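Local coordinates for protein angiogenin-1 (Salmo salar, PDB 7BFK) that probably acts as a secreted endoribonuclease of the pancreatic ribonuclease family and appears to be auto-inhibited, at residues Asn4-His14 against Phe111-Ile121; Gln53-Gly61 against Leu69-Ser77. One frame throughout, in Å; residues are numbered along the deposited sequence.

Both contacts lie in a single pancreatic ribonuclease domain, their centres about 14 Å apart. Contact 2 is nested inside the chain loop closed by contact 1: residues 4-14 come first, then 53-61 and 69-77, and finally 111-121. Contact 1 brings the N-terminal helix 5-14 against strand 111-113, and contact 2 sets helix 51-55 and the residues that follow it on strands 69-72 and 76-85. All these strands belong to one antiparallel sheet, joined through strand 93-108. Where the contacts meet, Phe10 packs on Val54, Tyr7 on Gln55, and Pro112 on Val54 and Cys58, so the two helices and strand 111-113 pack together next to the probable active site of contact 1.

Contact 1 of 2, residues Asn4-His14 against Phe111-Ile121; sequences NQQYNHFLKQH and FPVHYDGDVDI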
loop_
_atom_site.group_PDB
_atom_site.type_symbol
_atom_site.label_atom_id
_atom_site.label_comp_id
_atom_site.label_asym_id
_atom_site.label_seq_id
_atom_site.Cartn_x
_atom_site.Cartn_y
_atom_site.Cartn_z
ATOM N N ASN A 4 9.095 -7.285 12.671
ATOM C CA ASN A 4 8.615 -8.147 11.571
ATOM C C ASN A 4 9.012 -7.417 10.306
ATOM O O ASN A 4 8.380 -6.407 9.993
ATOM C CB ASN A 4 7.126 -8.460 11.602
ATOM C CG ASN A 4 6.755 -9.416 10.484
ATOM O OD1 ASN A 4 7.127 -9.204 9.331
ATOM N ND2 ASN A 4 6.048 -10.485 10.819
ATOM N N GLN A 5 10.027 -7.909 9.608
ATOM C CA GLN A 5 10.586 -7.221 8.428
ATOM C C GLN A 5 9.491 -7.028 7.358
ATOM O O GLN A 5 9.608 -6.065 6.593
ATOM C CB GLN A 5 11.790 -7.988 7.897
ATOM C CG GLN A 5 12.618 -7.160 6.928
ATOM C CD GLN A 5 13.091 -5.870 7.556
ATOM O OE1 GLN A 5 13.066 -4.807 6.931
ATOM N NE2 GLN A 5 13.505 -5.948 8.814
ATOM N N GLN A 6 8.499 -7.918 7.285
ATOM C CA GLN A 6 7.392 -7.809 6.291
ATOM C C GLN A 6 6.498 -6.632 6.676
ATOM O O GLN A 6 5.923 -5.988 5.773
ATOM C CB GLN A 6 6.638 -9.127 6.146
ATOM C CG GLN A 6 7.315 -10.043 5.143
ATOM C CD GLN A 6 6.773 -11.449 5.116
ATOM O OE1 GLN A 6 6.038 -11.886 6.010
ATOM N NE2 GLN A 6 7.171 -12.183 4.089
ATOM N N TYR A 7 6.430 -6.317 7.960
ATOM C CA TYR A 7 5.685 -5.125 8.452
ATOM C C TYR A 7 6.442 -3.879 7.992
ATOM O O TYR A 7 5.811 -2.978 7.437
ATOM C CB TYR A 7 5.482 -5.162 9.962
ATOM C CG TYR A 7 4.768 -3.953 10.502
ATOM C CD1 TYR A 7 3.679 -3.416 9.835
ATOM C CD2 TYR A 7 5.177 -3.342 11.677
ATOM C CE1 TYR A 7 3.016 -2.303 10.313
ATOM C CE2 TYR A 7 4.510 -2.243 12.185
ATOM C CZ TYR A 7 3.423 -1.719 11.499
ATOM O OH TYR A 7 2.767 -0.623 11.973
ATOM N N ASN A 8 7.767 -3.824 8.200
ATOM C CA ASN A 8 8.592 -2.679 7.729
ATOM C C ASN A 8 8.423 -2.529 6.213
ATOM O O ASN A 8 8.295 -1.394 5.722
ATOM C CB ASN A 8 10.072 -2.818 8.094
ATOM C CG ASN A 8 10.305 -2.640 9.577
ATOM O OD1 ASN A 8 10.011 -3.533 10.378
ATOM N ND2 ASN A 8 10.809 -1.474 9.950
ATOM N N HIS A 9 8.452 -3.642 5.489
ATOM C CA HIS A 9 8.284 -3.639 4.015
ATOM C C HIS A 9 6.889 -3.052 3.685
ATOM O O HIS A 9 6.789 -2.216 2.790
ATOM C CB HIS A 9 8.482 -5.047 3.460
ATOM C CG HIS A 9 8.877 -5.056 2.020
ATOM N ND1 HIS A 9 8.590 -4.000 1.168
ATOM C CD2 HIS A 9 9.475 -5.999 1.265
ATOM C CE1 HIS A 9 9.027 -4.279 -0.043
ATOM N NE2 HIS A 9 9.569 -5.508 -0.014
ATOM N N PHE A 10 5.865 -3.477 4.404
ATOM C CA PHE A 10 4.462 -3.004 4.211
ATOM C C PHE A 10 4.402 -1.489 4.404
ATOM O O PHE A 10 3.872 -0.793 3.534
ATOM C CB PHE A 10 3.515 -3.727 5.157
ATOM C CG PHE A 10 2.093 -3.241 5.057
ATOM C CD1 PHE A 10 1.686 -2.092 5.712
ATOM C CD2 PHE A 10 1.172 -3.918 4.269
ATOM C CE1 PHE A 10 0.384 -1.626 5.581
ATOM C CE2 PHE A 10 -0.136 -3.455 4.151
ATOM C CZ PHE A 10 -0.521 -2.320 4.805
ATOM N N LEU A 11 4.973 -0.979 5.505
ATOM C CA LEU A 11 4.971 0.473 5.785
ATOM C C LEU A 11 5.662 1.221 4.647
ATOM O O LEU A 11 5.105 2.234 4.196
ATOM C CB LEU A 11 5.662 0.729 7.121
ATOM C CG LEU A 11 4.957 0.164 8.339
ATOM C CD1 LEU A 11 5.764 0.476 9.599
ATOM C CD2 LEU A 11 3.539 0.739 8.463
ATOM N N LYS A 12 6.830 0.757 4.199
ATOM C CA LYS A 12 7.605 1.420 3.117
ATOM C C LYS A 12 6.771 1.450 1.830
ATOM O O LYS A 12 6.725 2.474 1.179
ATOM C CB LYS A 12 8.918 0.681 2.830
ATOM C CG LYS A 12 10.036 0.850 3.857
ATOM C CD LYS A 12 11.172 -0.160 3.614
ATOM C CE LYS A 12 12.144 -0.328 4.765
ATOM N NZ LYS A 12 13.222 0.688 4.744
ATOM N N GLN A 13 6.119 0.345 1.494
ATOM C CA GLN A 13 5.312 0.229 0.252
ATOM C C GLN A 13 3.948 0.952 0.347
ATOM O O GLN A 13 3.514 1.468 -0.690
ATOM C CB GLN A 13 5.057 -1.243 -0.017
ATOM C CG GLN A 13 4.330 -1.508 -1.314
ATOM C CD GLN A 13 4.610 -2.914 -1.773
ATOM O OE1 GLN A 13 3.731 -3.765 -1.807
ATOM N NE2 GLN A 13 5.872 -3.174 -2.063
ATOM N N HIS A 14 3.296 1.008 1.519
ATOM C CA HIS A 14 1.872 1.434 1.592
ATOM C C HIS A 14 1.531 2.474 2.657
ATOM O O HIS A 14 0.342 2.803 2.717
ATOM C CB HIS A 14 0.981 0.210 1.847
ATOM C CG HIS A 14 0.998 -0.780 0.738
ATOM N ND1 HIS A 14 0.479 -0.494 -0.502
ATOM C CD2 HIS A 14 1.425 -2.055 0.678
ATOM C CE1 HIS A 14 0.649 -1.528 -1.290
ATOM N NE2 HIS A 14 1.214 -2.496 -0.592
ATOM N N PHE A 111 0.715 -8.028 12.797
ATOM C CA PHE A 111 1.482 -7.288 11.754
ATOM C C PHE A 111 0.840 -7.293 10.370
ATOM O O PHE A 111 0.684 -8.331 9.732
ATOM C CB PHE A 111 2.878 -7.893 11.552
ATOM C CG PHE A 111 3.796 -7.801 12.740
ATOM C CD1 PHE A 111 4.416 -6.604 13.068
ATOM C CD2 PHE A 111 4.075 -8.924 13.513
ATOM C CE1 PHE A 111 5.272 -6.520 14.157
ATOM C CE2 PHE A 111 4.936 -8.839 14.597
ATOM C CZ PHE A 111 5.529 -7.637 14.921
ATOM N N PRO A 112 0.484 -6.102 9.844
ATOM C CA PRO A 112 0.137 -5.961 8.440
ATOM C C PRO A 112 1.332 -6.454 7.614
ATOM O O PRO A 112 2.461 -6.155 7.997
ATOM C CB PRO A 112 -0.067 -4.452 8.251
ATOM C CG PRO A 112 -0.444 -3.961 9.631
ATOM C CD PRO A 112 0.331 -4.845 10.595
ATOM N N VAL A 113 1.074 -7.184 6.532
ATOM C CA VAL A 113 2.130 -7.737 5.632
ATOM C C VAL A 113 1.660 -7.701 4.187
ATOM O O VAL A 113 0.452 -7.719 3.947
ATOM C CB VAL A 113 2.510 -9.180 6.043
ATOM C CG1 VAL A 113 3.243 -9.197 7.360
ATOM C CG2 VAL A 113 1.293 -10.089 6.109
ATOM N N HIS A 114 2.619 -7.693 3.255
ATOM C CA HIS A 114 2.406 -7.818 1.789
ATOM C C HIS A 114 3.443 -8.829 1.281
ATOM O O HIS A 114 4.640 -8.655 1.579
ATOM C CB HIS A 114 2.488 -6.455 1.083
ATOM C CG HIS A 114 3.886 -5.944 0.959
ATOM N ND1 HIS A 114 4.673 -6.218 -0.142
ATOM C CD2 HIS A 114 4.653 -5.215 1.798
ATOM C CE1 HIS A 114 5.859 -5.663 0.019
ATOM N NE2 HIS A 114 5.872 -5.044 1.198
ATOM N N TYR A 115 3.002 -9.873 0.592
ATOM C CA TYR A 115 3.876 -10.962 0.094
ATOM C C TYR A 115 4.266 -10.705 -1.366
ATOM O O TYR A 115 3.400 -10.841 -2.252
ATOM C CB TYR A 115 3.182 -12.312 0.278
ATOM C CG TYR A 115 2.937 -12.701 1.715
ATOM C CD1 TYR A 115 3.991 -12.809 2.609
ATOM C CD2 TYR A 115 1.665 -13.010 2.175
ATOM C CE1 TYR A 115 3.789 -13.185 3.927
ATOM C CE2 TYR A 115 1.446 -13.391 3.492
ATOM C CZ TYR A 115 2.514 -13.483 4.370
ATOM O OH TYR A 115 2.324 -13.854 5.670
ATOM N N ASP A 116 5.533 -10.327 -1.586
ATOM C CA ASP A 116 6.163 -10.109 -2.921
ATOM C C ASP A 116 5.949 -8.674 -3.411
ATOM O O ASP A 116 6.517 -8.330 -4.471
ATOM C CB ASP A 116 5.648 -11.110 -3.960
ATOM C CG ASP A 116 6.347 -12.456 -3.910
ATOM O OD1 ASP A 116 7.539 -12.480 -3.528
ATOM O OD2 ASP A 116 5.697 -13.471 -4.245
ATOM N N GLY A 117 5.163 -7.870 -2.693
ATOM C CA GLY A 117 4.856 -6.484 -3.096
ATOM C C GLY A 117 4.582 -6.385 -4.595
ATOM O O GLY A 117 4.806 -5.294 -5.167
ATOM N N ASP A 118 4.169 -7.500 -5.215
ATOM C CA ASP A 118 3.768 -7.579 -6.647
ATOM C C ASP A 118 2.258 -7.305 -6.737
ATOM O O ASP A 118 1.738 -7.212 -7.856
ATOM C CB ASP A 118 4.152 -8.919 -7.281
ATOM C CG ASP A 118 3.766 -10.145 -6.464
ATOM O OD1 ASP A 118 3.166 -9.969 -5.385
ATOM O OD2 ASP A 118 4.085 -11.270 -6.909
ATOM N N VAL A 119 1.563 -7.227 -5.601
ATOM C CA VAL A 119 0.121 -6.855 -5.598
ATOM C C VAL A 119 -0.005 -5.548 -4.806
ATOM O O VAL A 119 0.992 -4.818 -4.663
ATOM C CB VAL A 119 -0.817 -7.976 -5.095
ATOM C CG1 VAL A 119 -2.294 -7.572 -5.170
ATOM C CG2 VAL A 119 -0.612 -9.271 -5.872
ATOM N N ASP A 120 -1.181 -5.261 -4.301
ATOM C CA ASP A 120 -1.459 -3.965 -3.664
ATOM C C ASP A 120 -2.490 -4.210 -2.565
ATOM O O ASP A 120 -3.129 -5.280 -2.545
ATOM C CB ASP A 120 -1.950 -3.007 -4.760
ATOM C CG ASP A 120 -2.117 -1.563 -4.369
ATOM O OD1 ASP A 120 -1.529 -1.170 -3.335
ATOM O OD2 ASP A 120 -2.852 -0.829 -5.118
ATOM N N ILE A 121 -2.678 -3.245 -1.693
ATOM C CA ILE A 121 -3.752 -3.348 -0.687
ATOM C C ILE A 121 -5.063 -3.134 -1.439
ATOM O O ILE A 121 -5.018 -2.639 -2.583
ATOM C CB ILE A 121 -3.539 -2.337 0.442
ATOM C CG1 ILE A 121 -3.530 -0.914 -0.091
ATOM C CG2 ILE A 121 -2.242 -2.657 1.195
ATOM C CD1 ILE A 121 -3.682 0.114 0.989
#
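Helix 5-14 and strand 111-113 cross at 62°, their axes 6.7 Å apart at the closest point; Tyr7 CA comes nearest to Val113 CA and directs a C-H at Pro112 O. Asn4, at the N-cap, places CB over the face of the Phe111 ring in a CH-pi contact, 3.4 Å from the centroid, while its OD1 caps the backbone N of Tyr7 and, weakly, that of Gln6. The Tyr7 ring lies alongside Pro112, with CE1 3.7 Å from Pro112 CD. Phe10, its CG anti to the backbone N (chi1 177°), receives Pro112 CB over one face and meets Ile121 CG2 with CE2.

By family comparison, His14 and His114 probably correspond to the two catalytic histidines of the ribonuclease A fold. Ile121 CG2 sits over the centre of the His14 ring, 3.7 Å from the centroid, while His14 ND1 is hydrogen-bonded to Thr45 O. Asp120 OD1 comes to the edge of that ring, 3.0 Å from His14 CE1, and its carboxylate also binds Lys43 and Thr45. The less well ordered His114 turns its edge to the face of His9 in a T-shaped pair, ring centroids 4.2 Å apart. Gln13 OE1 lies above the His114 ring, 3.1 Å from ND1 but poorly angled for a hydrogen bond.

Contact 2 of 2, residues Gln53-Gly61 against Leu69-Ser77; sequences QVQAICTGG and LVQSNKPFS
Helix 51-55 and the residues that follow it rest on one side of the antiparallel sheet of the ribonuclease fold, with Ile57 inserted between Val70, Ser72 and Phe76. The CG2 branch of Ile57 lies against Val70, 3.8 Å from its CG1. Its other branch, CG1, lies anti to the carbonyl carbon (chi1 -66°) and runs over Ser72 CB, carrying CD1 on to Phe76 CE1 at 3.8 Å. With only an alanine here, Val70, Ser72 CB and the Phe76 ring would probably lose their common apolar neighbour, opening a gap between residues 53-61 and the sheet. Phe76 also presents its ring edge to the helix, CZ standing 3.7 Å from Gln53 O, while CE2 approaches Gln53 CB.

Strand 69-72 pairs with strands 62-64 and 93-108, and the disulfide between Cys58 and Cys107 ties residues 53-61 covalently to the latter. Ahead of strand 62-64, Ala56 O accepts from both Thr59 N and Gly61 N, which reach it from opposite faces of its carbonyl plane. Gly61 O in turn accepts from Asn73 N at 2.8 Å, a nearly straight bond (163°) and the one direct hydrogen bond between the segments. A water donates to the same Gly61 O at 2.7 Å and accepts from Lys74 N, extending the link one residue further. Asn73 lays its side chain beside Gly61, and its OD1 is hydrogen-bonded to Thr63 OG1. Across the bend into strand 76-85, Ser72 OG donates to Lys74 O at 2.8 Å.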
loop_
_atom_site.group_PDB
_atom_site.type_symbol
_atom_site.label_atom_id
_atom_site.label_comp_id
_atom_site.label_asym_id
_atom_site.label_seq_id
_atom_site.Cartn_x
_atom_site.Cartn_y
_atom_site.Cartn_z
ATOM N N GLN A 53 -1.983 3.278 13.496
ATOM C CA GLN A 53 -3.381 3.285 12.997
ATOM C C GLN A 53 -3.573 2.092 12.062
ATOM O O GLN A 53 -4.663 1.502 12.045
ATOM C CB GLN A 53 -3.707 4.561 12.218
ATOM C CG GLN A 53 -3.451 5.876 12.961
ATOM C CD GLN A 53 -3.980 7.055 12.173
ATOM O OE1 GLN A 53 -3.298 8.067 11.966
ATOM N NE2 GLN A 53 -5.217 6.928 11.709
ATOM N N VAL A 54 -2.561 1.778 11.266
ATOM C CA VAL A 54 -2.651 0.659 10.292
ATOM C C VAL A 54 -2.423 -0.661 11.037
ATOM O O VAL A 54 -3.148 -1.623 10.720
ATOM C CB VAL A 54 -1.695 0.848 9.097
ATOM C CG1 VAL A 54 -1.871 -0.259 8.075
ATOM C CG2 VAL A 54 -1.887 2.210 8.437
ATOM N N GLN A 55 -1.483 -0.720 11.995
ATOM C CA GLN A 55 -1.212 -1.974 12.746
ATOM C C GLN A 55 -2.497 -2.361 13.491
ATOM O O GLN A 55 -2.817 -3.561 13.539
ATOM C CB GLN A 55 -0.011 -1.851 13.688
ATOM C CG GLN A 55 0.274 -3.147 14.449
ATOM C CD GLN A 55 1.552 -3.136 15.260
ATOM O OE1 GLN A 55 1.989 -2.108 15.777
ATOM N NE2 GLN A 55 2.171 -4.303 15.371
ATOM N N ALA A 56 -3.246 -1.371 13.969
ATOM C CA ALA A 56 -4.492 -1.569 14.744
ATOM C C ALA A 56 -5.518 -2.375 13.929
ATOM O O ALA A 56 -6.367 -3.020 14.553
ATOM C CB ALA A 56 -5.051 -0.229 15.174
ATOM N N ILE A 57 -5.469 -2.328 12.593
ATOM C CA ILE A 57 -6.417 -3.087 11.716
ATOM C C ILE A 57 -6.336 -4.576 12.080
ATOM O O ILE A 57 -7.369 -5.280 11.992
ATOM C CB ILE A 57 -6.119 -2.853 10.220
ATOM C CG1 ILE A 57 -6.388 -1.405 9.817
ATOM C CG2 ILE A 57 -6.913 -3.824 9.355
ATOM C CD1 ILE A 57 -5.827 -1.021 8.462
ATOM N N CYS A 58 -5.153 -5.015 12.478
ATOM C CA CYS A 58 -4.831 -6.418 12.820
ATOM C C CYS A 58 -5.169 -6.707 14.294
ATOM O O CYS A 58 -5.307 -7.878 14.619
ATOM C CB CYS A 58 -3.357 -6.709 12.549
ATOM S SG CYS A 58 -2.862 -6.543 10.807
ATOM N N THR A 59 -5.353 -5.680 15.132
ATOM C CA THR A 59 -5.555 -5.855 16.605
ATOM C C THR A 59 -6.741 -5.047 17.156
ATOM O O THR A 59 -6.530 -4.298 18.114
ATOM C CB THR A 59 -4.279 -5.476 17.365
ATOM O OG1 THR A 59 -3.991 -4.093 17.137
ATOM C CG2 THR A 59 -3.093 -6.317 16.954
ATOM N N GLY A 60 -7.939 -5.198 16.589
ATOM C CA GLY A 60 -9.166 -4.576 17.125
ATOM C C GLY A 60 -9.807 -3.589 16.176
ATOM O O GLY A 60 -10.965 -3.193 16.430
ATOM N N GLY A 61 -9.111 -3.201 15.108
ATOM C CA GLY A 61 -9.620 -2.173 14.202
ATOM C C GLY A 61 -10.065 -2.719 12.866
ATOM O O GLY A 61 -10.323 -1.887 11.991
ATOM N N LEU A 69 -7.173 -11.965 4.965
ATOM C CA LEU A 69 -7.510 -10.569 4.590
ATOM C C LEU A 69 -8.381 -9.950 5.680
ATOM O O LEU A 69 -9.347 -10.608 6.159
ATOM C CB LEU A 69 -8.183 -10.514 3.216
ATOM C CG LEU A 69 -7.309 -10.960 2.041
ATOM C CD1 LEU A 69 -8.084 -10.907 0.739
ATOM C CD2 LEU A 69 -6.059 -10.113 1.940
ATOM N N VAL A 70 -8.044 -8.715 6.053
ATOM C CA VAL A 70 -8.753 -7.938 7.090
ATOM C C VAL A 70 -9.118 -6.587 6.484
ATOM O O VAL A 70 -8.245 -5.959 5.846
ATOM C CB VAL A 70 -7.881 -7.797 8.345
ATOM C CG1 VAL A 70 -8.653 -7.169 9.488
ATOM C CG2 VAL A 70 -7.301 -9.144 8.764
ATOM N N GLN A 71 -10.369 -6.189 6.647
ATOM C CA GLN A 71 -10.903 -4.893 6.186
ATOM C C GLN A 71 -10.922 -3.957 7.385
ATOM O O GLN A 71 -11.461 -4.349 8.433
ATOM C CB GLN A 71 -12.277 -5.125 5.566
ATOM C CG GLN A 71 -13.056 -3.869 5.260
ATOM C CD GLN A 71 -14.352 -4.201 4.575
ATOM O OE1 GLN A 71 -14.394 -4.990 3.634
ATOM N NE2 GLN A 71 -15.414 -3.559 5.017
ATOM N N SER A 72 -10.329 -2.781 7.264
ATOM C CA SER A 72 -10.336 -1.775 8.342
ATOM C C SER A 72 -11.794 -1.386 8.656
ATOM O O SER A 72 -12.635 -1.302 7.720
ATOM C CB SER A 72 -9.478 -0.574 7.979
ATOM O OG SER A 72 -10.060 0.127 6.912
ATOM N N ASN A 73 -12.098 -1.175 9.933
ATOM C CA ASN A 73 -13.454 -0.803 10.390
ATOM C C ASN A 73 -13.655 0.693 10.171
ATOM O O ASN A 73 -14.807 1.130 10.115
ATOM C CB ASN A 73 -13.676 -1.224 11.840
ATOM C CG ASN A 73 -13.786 -2.719 11.980
ATOM O OD1 ASN A 73 -14.173 -3.408 11.041
ATOM N ND2 ASN A 73 -13.457 -3.224 13.155
ATOM N N LYS A 74 -12.570 1.455 10.045
ATOM C CA LYS A 74 -12.670 2.903 9.753
ATOM C C LYS A 74 -12.060 3.163 8.386
ATOM O O LYS A 74 -11.153 2.457 7.955
ATOM C CB LYS A 74 -12.037 3.732 10.874
ATOM C CG LYS A 74 -12.733 3.576 12.221
ATOM C CD LYS A 74 -12.289 4.559 13.273
ATOM C CE LYS A 74 -12.813 5.960 13.042
ATOM N NZ LYS A 74 -14.283 6.042 13.237
ATOM N N PRO A 75 -12.571 4.163 7.656
ATOM C CA PRO A 75 -11.997 4.547 6.377
ATOM C C PRO A 75 -10.701 5.343 6.586
ATOM O O PRO A 75 -10.545 5.971 7.623
ATOM C CB PRO A 75 -13.090 5.415 5.759
ATOM C CG PRO A 75 -13.745 6.058 6.956
ATOM C CD PRO A 75 -13.733 4.995 8.032
ATOM N N PHE A 76 -9.814 5.293 5.599
ATOM C CA PHE A 76 -8.527 6.006 5.557
ATOM C C PHE A 76 -8.492 6.912 4.322
ATOM O O PHE A 76 -9.174 6.601 3.318
ATOM C CB PHE A 76 -7.357 5.006 5.477
ATOM C CG PHE A 76 -7.062 4.261 6.747
ATOM C CD1 PHE A 76 -7.758 3.109 7.074
ATOM C CD2 PHE A 76 -6.110 4.732 7.643
ATOM C CE1 PHE A 76 -7.485 2.436 8.254
ATOM C CE2 PHE A 76 -5.843 4.049 8.824
ATOM C CZ PHE A 76 -6.535 2.909 9.127
ATOM N N SER A 77 -7.777 8.035 4.401
ATOM C CA SER A 77 -7.407 8.823 3.211
ATOM C C SER A 77 -6.353 8.009 2.482
ATOM O O SER A 77 -5.400 7.565 3.150
ATOM C CB SER A 77 -6.867 10.191 3.520
ATOM O OG SER A 77 -7.904 11.056 3.889
HETATM O O HOH W 1 -9.652 0.633 11.250
#